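Local coordinates for FERM, ARHGEF and pleckstrin domain-containing protein 2 (PDB 6D2K), which acts as a guanine nucleotide exchange factor that activates RAC1, working in semaphorin responses, actin remodelling and integrin regulation, and is represented here by its FERM domain, at residues 51-56 against 79-84; 83-88 against 102-107. All coordinates share one frame; numbering follows the deposited sequence.

Overall arrangement
Both contacts are buried and both use strand 79-85; they share Leu83 and Ala84, and their centres lie about 14 Å apart. Contact 1 pairs residues 79-84 with residues 51-56 inside the ubiquitin-like FERM N-terminal lobe, with strand 49-54 as the neighbouring strand of the sheet. Contact 2 begins where strand 79-85 runs out and sets residues 83-88 against helix 98-113 of the central lobe, nearer the centre of the chain. The chemistry changes accordingly: contact 1 is backbone hydrogen bonding with a salt bridge on one face and apolar packing on the other, whereas contact 2 is mainly apolar, built on aromatic rings, a valine and the aliphatic part of a glutamine.

Contact 1 of 2, residues 51-56 against 79-84; sequences LEFKNV and AVLRLA
Glu52 and Arg82 face each other as an antiparallel hydrogen-bonded pair. Glu52 N donates to Arg82 O at 2.9 Å, and Arg82 N returns a bond to Glu52 O at 2.8 Å. The preceding residue, Leu51, forms the non-hydrogen-bonded pair with Leu83. Phe53 and Leu81 remain close; beyond them the strands part, the N-to-C directions of the two short segments differing by 132°, and at Lys54 and Val80 a water bridges the backbones, accepting from Lys54 N and donating to Val80 O.

The ionic contact lies on the face of Glu52 and Arg82. With CG of both residues in the crowded position between backbone N and carbonyl carbon (chi1 53° for Glu52) and both chains extended beyond it, the charged ends meet. Arg82 NE donates to Glu52 OE1 at 2.9 Å with an N-H...O angle of 162°. The oxygen sits at the guanidinium edge, while NE reaches it on the anti side, out of the carboxylate plane. Arg82 NH1 adds only a weak bond to OE1, and Ala84 CB packs against that oxygen at 3.4 Å. Arg82 NH2 has a second ionic partner in Glu114, and Trp60 makes a cation-pi contact with Arg82.

Apolar packing occupies the Leu51-Leu83 face, where Leu81 CD2 touches Leu51 CB at 4.0 Å and Phe53 CD2 at 3.9 Å. Leu33 and Leu34 of helix 30-41 cover Leu51. This antiparallel pairing beneath a helix belongs to the ubiquitin-like beta-grasp fold of the FERM N-terminal lobe.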
loop_
_atom_site.group_PDB
_atom_site.type_symbol
_atom_site.label_atom_id
_atom_site.label_comp_id
_atom_site.label_asym_id
_atom_site.label_seq_id
_atom_site.Cartn_x
_atom_site.Cartn_y
_atom_site.Cartn_z
ATOM N N LEU A 51 7.123 1.114 -6.887
ATOM C CA LEU A 51 6.593 0.206 -7.884
ATOM C C LEU A 51 6.721 -1.189 -7.316
ATOM O O LEU A 51 7.742 -1.524 -6.728
ATOM C CB LEU A 51 7.391 0.304 -9.186
ATOM C CG LEU A 51 7.327 1.638 -9.937
ATOM C CD1 LEU A 51 8.252 1.559 -11.150
ATOM C CD2 LEU A 51 5.911 1.943 -10.361
ATOM N N GLU A 52 5.678 -1.994 -7.465
ATOM C CA GLU A 52 5.693 -3.327 -6.893
ATOM C C GLU A 52 5.350 -4.351 -7.961
ATOM O O GLU A 52 4.696 -4.041 -8.960
ATOM C CB GLU A 52 4.719 -3.433 -5.712
ATOM C CG GLU A 52 3.284 -2.979 -6.012
ATOM C CD GLU A 52 2.360 -3.090 -4.809
ATOM O OE1 GLU A 52 1.141 -2.841 -4.960
ATOM O OE2 GLU A 52 2.848 -3.427 -3.715
ATOM N N PHE A 53 5.815 -5.576 -7.748
ATOM C CA PHE A 53 5.487 -6.673 -8.639
ATOM C C PHE A 53 5.152 -7.912 -7.820
ATOM O O PHE A 53 5.543 -8.033 -6.661
ATOM C CB PHE A 53 6.617 -6.945 -9.638
ATOM C CG PHE A 53 7.949 -7.220 -9.000
ATOM C CD1 PHE A 53 8.390 -8.519 -8.810
ATOM C CD2 PHE A 53 8.770 -6.177 -8.619
ATOM C CE1 PHE A 53 9.615 -8.768 -8.231
ATOM C CE2 PHE A 53 9.993 -6.414 -8.035
ATOM C CZ PHE A 53 10.422 -7.708 -7.843
ATOM N N LYS A 54 4.397 -8.819 -8.419
ATOM C CA LYS A 54 3.948 -10.011 -7.721
ATOM C C LYS A 54 4.894 -11.151 -8.061
ATOM O O LYS A 54 5.155 -11.418 -9.227
ATOM C CB LYS A 54 2.518 -10.347 -8.147
ATOM C CG LYS A 54 1.654 -10.956 -7.058
ATOM C CD LYS A 54 0.206 -11.083 -7.529
ATOM C CE LYS A 54 -0.698 -11.604 -6.421
ATOM N NZ LYS A 54 -2.111 -11.738 -6.873
ATOM N N ASN A 55 5.429 -11.812 -7.042
ATOM C CA ASN A 55 6.357 -12.913 -7.276
ATOM C C ASN A 55 5.621 -14.227 -7.508
ATOM O O ASN A 55 4.392 -14.278 -7.441
ATOM C CB ASN A 55 7.351 -13.038 -6.119
ATOM C CG ASN A 55 6.675 -13.316 -4.795
ATOM O OD1 ASN A 55 5.543 -13.796 -4.743
ATOM N ND2 ASN A 55 7.372 -13.015 -3.711
ATOM N N VAL A 56 6.375 -15.284 -7.798
ATOM C CA VAL A 56 5.787 -16.599 -8.030
ATOM C C VAL A 56 4.998 -17.060 -6.808
ATOM O O VAL A 56 3.959 -17.710 -6.936
ATOM C CB VAL A 56 6.861 -17.650 -8.398
ATOM C CG1 VAL A 56 8.233 -17.210 -7.908
ATOM C CG2 VAL A 56 6.489 -19.018 -7.840
ATOM N N ALA A 79 8.065 -7.894 -18.156
ATOM C CA ALA A 79 8.022 -7.419 -16.796
ATOM C C ALA A 79 6.779 -6.540 -16.619
ATOM O O ALA A 79 6.479 -5.688 -17.464
ATOM C CB ALA A 79 9.272 -6.628 -16.501
ATOM N N VAL A 80 6.047 -6.768 -15.537
ATOM C CA VAL A 80 4.911 -5.920 -15.187
ATOM C C VAL A 80 5.064 -5.460 -13.747
ATOM O O VAL A 80 5.354 -6.263 -12.868
ATOM C CB VAL A 80 3.577 -6.667 -15.301
ATOM C CG1 VAL A 80 2.425 -5.734 -14.942
ATOM C CG2 VAL A 80 3.394 -7.215 -16.708
ATOM N N LEU A 81 4.878 -4.167 -13.518
ATOM C CA LEU A 81 4.960 -3.614 -12.172
ATOM C C LEU A 81 3.778 -2.690 -12.025
ATOM O O LEU A 81 3.201 -2.276 -13.025
ATOM C CB LEU A 81 6.240 -2.812 -11.996
ATOM C CG LEU A 81 7.504 -3.668 -11.948
ATOM C CD1 LEU A 81 8.115 -3.748 -13.325
ATOM C CD2 LEU A 81 8.490 -3.089 -10.964
ATOM N N ARG A 82 3.410 -2.358 -10.789
ATOM C CA ARG A 82 2.337 -1.390 -10.599
ATOM C C ARG A 82 2.729 -0.303 -9.614
ATOM O O ARG A 82 3.487 -0.523 -8.675
ATOM C CB ARG A 82 1.026 -2.059 -10.177
ATOM C CG ARG A 82 0.957 -2.512 -8.737
ATOM C CD ARG A 82 -0.387 -3.185 -8.496
ATOM N NE ARG A 82 -0.595 -3.553 -7.107
ATOM C CZ ARG A 82 -1.729 -4.076 -6.650
ATOM N NH1 ARG A 82 -1.855 -4.383 -5.367
ATOM N NH2 ARG A 82 -2.742 -4.279 -7.486
ATOM N N LEU A 83 2.200 0.891 -9.857
ATOM C CA LEU A 83 2.372 2.026 -8.963
ATOM C C LEU A 83 1.592 1.790 -7.687
ATOM O O LEU A 83 0.447 1.319 -7.742
ATOM C CB LEU A 83 1.818 3.283 -9.641
ATOM C CG LEU A 83 1.857 4.550 -8.798
ATOM C CD1 LEU A 83 3.274 4.932 -8.477
ATOM C CD2 LEU A 83 1.147 5.656 -9.584
ATOM N N ALA A 84 2.194 2.129 -6.547
ATOM C CA ALA A 84 1.510 1.997 -5.270
ATOM C C ALA A 84 2.087 2.962 -4.263
ATOM O O ALA A 84 3.266 3.318 -4.338
ATOM C CB ALA A 84 1.644 0.563 -4.735
HETATM O O HOH W 1 3.449 -8.039 -11.124
#

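Contact 2 of 2, residues 83-88 against 102-107; sequences LAVKFF and YLFALQ
The Phe104 ring carries Val85 CG2 over one face, 3.8 Å from the ring centroid and 7° off the normal, a CH-pi contact. Its edge receives Phe87 O near the ring plane, with CZ as the closest ring atom at 3.7 Å. The same edge region serves Phe88: the two rings form an offset edge-to-face pair, Phe104 turning its edge to the Phe88 face, with centroids 6.0 Å apart and planes at 80°. That pair is supplemented by Val85 CG1, which lies over the centre of one Phe88 face, 3.6 Å above its plane, and also touches Phe104 CZ at 3.6 Å.

Val85 CG1, anti to the backbone N, is thus shared by both rings, whereas CG2 sits over the Phe104 face and meets Gln107, whose CG approaches it at 3.7 Å. The aliphatic part of Gln107 also meets Phe88, its CG lying 3.7 Å from Phe88 CZ and oblique to that ring. Leu83 and Leu103 make a looser apolar contact, and Phe49 of strand 49-54 touches both.

The layer extends beyond the two segments: Leu184 of helix 176-187 packs on Phe104, and Tyr193 meets Phe88 edge-to-face. The axes of strand 83-85 and helix 102-107 stand at 95°, 8.5 Å apart at closest approach, and Val85, Phe104 and Gln107 lie between the strand and the helix. The arrangement is an interlobe junction of the FERM domain, where the end of strand 79-85 and the loop residues 86-88 that follow it pack against helix 98-113 of the central lobe.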
loop_
_atom_site.group_PDB
_atom_site.type_symbol
_atom_site.label_atom_id
_atom_site.label_comp_id
_atom_site.label_asym_id
_atom_site.label_seq_id
_atom_site.Cartn_x
_atom_site.Cartn_y
_atom_site.Cartn_z
ATOM N N LEU A 83 2.200 0.891 -9.857
ATOM C CA LEU A 83 2.372 2.026 -8.963
ATOM C C LEU A 83 1.592 1.790 -7.687
ATOM O O LEU A 83 0.447 1.319 -7.742
ATOM C CB LEU A 83 1.818 3.283 -9.641
ATOM C CG LEU A 83 1.857 4.550 -8.798
ATOM C CD1 LEU A 83 3.274 4.932 -8.477
ATOM C CD2 LEU A 83 1.147 5.656 -9.584
ATOM N N ALA A 84 2.194 2.129 -6.547
ATOM C CA ALA A 84 1.510 1.997 -5.270
ATOM C C ALA A 84 2.087 2.962 -4.263
ATOM O O ALA A 84 3.266 3.318 -4.338
ATOM C CB ALA A 84 1.644 0.563 -4.735
ATOM N N VAL A 85 1.258 3.372 -3.304
ATOM C CA VAL A 85 1.769 4.077 -2.127
ATOM C C VAL A 85 2.599 3.114 -1.267
ATOM O O VAL A 85 2.138 2.029 -0.915
ATOM C CB VAL A 85 0.624 4.606 -1.266
ATOM C CG1 VAL A 85 1.178 5.128 0.071
ATOM C CG2 VAL A 85 -0.177 5.686 -2.015
ATOM N N LYS A 86 3.828 3.510 -0.945
ATOM C CA LYS A 86 4.669 2.728 -0.054
ATOM C C LYS A 86 4.510 3.182 1.394
ATOM O O LYS A 86 4.389 2.353 2.296
ATOM C CB LYS A 86 6.130 2.838 -0.486
ATOM C CG LYS A 86 7.074 1.967 0.346
ATOM C CD LYS A 86 8.535 2.241 0.002
ATOM C CE LYS A 86 9.278 0.958 -0.314
ATOM N NZ LYS A 86 10.695 1.231 -0.708
ATOM N N PHE A 87 4.511 4.495 1.607
ATOM C CA PHE A 87 4.460 5.046 2.956
ATOM C C PHE A 87 3.135 5.775 3.188
ATOM O O PHE A 87 2.839 6.760 2.525
ATOM C CB PHE A 87 5.623 6.024 3.186
ATOM C CG PHE A 87 6.982 5.407 3.007
ATOM C CD1 PHE A 87 7.471 4.494 3.934
ATOM C CD2 PHE A 87 7.759 5.723 1.907
ATOM C CE1 PHE A 87 8.725 3.914 3.761
ATOM C CE2 PHE A 87 9.016 5.147 1.740
ATOM C CZ PHE A 87 9.492 4.246 2.668
ATOM N N PHE A 88 2.346 5.283 4.140
ATOM C CA PHE A 88 1.066 5.898 4.486
ATOM C C PHE A 88 1.222 6.820 5.707
ATOM O O PHE A 88 1.428 6.347 6.836
ATOM C CB PHE A 88 0.039 4.804 4.790
ATOM C CG PHE A 88 -0.426 4.032 3.568
ATOM C CD1 PHE A 88 -1.612 4.379 2.945
ATOM C CD2 PHE A 88 0.295 2.960 3.070
ATOM C CE1 PHE A 88 -2.064 3.684 1.828
ATOM C CE2 PHE A 88 -0.151 2.256 1.945
ATOM C CZ PHE A 88 -1.330 2.622 1.332
ATOM N N TYR A 102 -5.125 12.916 -4.803
ATOM C CA TYR A 102 -5.834 12.145 -5.828
ATOM C C TYR A 102 -5.259 10.723 -5.926
ATOM O O TYR A 102 -6.004 9.747 -5.880
ATOM C CB TYR A 102 -5.757 12.872 -7.173
ATOM C CG TYR A 102 -6.067 12.029 -8.388
ATOM C CD1 TYR A 102 -7.328 11.472 -8.583
ATOM C CD2 TYR A 102 -5.096 11.807 -9.356
ATOM C CE1 TYR A 102 -7.604 10.706 -9.707
ATOM C CE2 TYR A 102 -5.367 11.053 -10.492
ATOM C CZ TYR A 102 -6.624 10.509 -10.663
ATOM O OH TYR A 102 -6.902 9.760 -11.783
ATOM N N LEU A 103 -3.940 10.606 -6.035
ATOM C CA LEU A 103 -3.334 9.266 -6.088
ATOM C C LEU A 103 -3.602 8.457 -4.819
ATOM O O LEU A 103 -3.848 7.254 -4.893
ATOM C CB LEU A 103 -1.835 9.344 -6.370
ATOM C CG LEU A 103 -1.465 9.876 -7.759
ATOM C CD1 LEU A 103 0.029 9.685 -7.973
ATOM C CD2 LEU A 103 -2.279 9.215 -8.877
ATOM N N PHE A 104 -3.575 9.109 -3.655
ATOM C CA PHE A 104 -3.880 8.387 -2.417
ATOM C C PHE A 104 -5.327 7.887 -2.399
ATOM O O PHE A 104 -5.592 6.781 -1.937
ATOM C CB PHE A 104 -3.595 9.247 -1.172
ATOM C CG PHE A 104 -2.226 9.017 -0.577
ATOM C CD1 PHE A 104 -2.089 8.305 0.607
ATOM C CD2 PHE A 104 -1.083 9.511 -1.190
ATOM C CE1 PHE A 104 -0.839 8.073 1.164
ATOM C CE2 PHE A 104 0.185 9.288 -0.630
ATOM C CZ PHE A 104 0.303 8.567 0.551
ATOM N N ALA A 105 -6.264 8.694 -2.878
ATOM C CA ALA A 105 -7.648 8.232 -2.949
ATOM C C ALA A 105 -7.773 7.010 -3.861
ATOM O O ALA A 105 -8.531 6.075 -3.546
ATOM C CB ALA A 105 -8.579 9.360 -3.423
ATOM N N LEU A 106 -7.031 7.009 -4.970
ATOM C CA LEU A 106 -7.037 5.866 -5.893
ATOM C C LEU A 106 -6.419 4.635 -5.230
ATOM O O LEU A 106 -6.863 3.508 -5.453
ATOM C CB LEU A 106 -6.266 6.184 -7.186
ATOM C CG LEU A 106 -6.933 7.194 -8.141
ATOM C CD1 LEU A 106 -6.106 7.342 -9.420
ATOM C CD2 LEU A 106 -8.346 6.733 -8.463
ATOM N N GLN A 107 -5.398 4.848 -4.404
ATOM C CA GLN A 107 -4.766 3.728 -3.711
ATOM C C GLN A 107 -5.749 3.114 -2.723
ATOM O O GLN A 107 -5.870 1.888 -2.616
ATOM C CB GLN A 107 -3.509 4.206 -2.978
ATOM C CG GLN A 107 -2.887 3.169 -2.029
ATOM C CD GLN A 107 -2.245 2.019 -2.758
ATOM O OE1 GLN A 107 -2.585 0.855 -2.540
ATOM N NE2 GLN A 107 -1.313 2.327 -3.613
#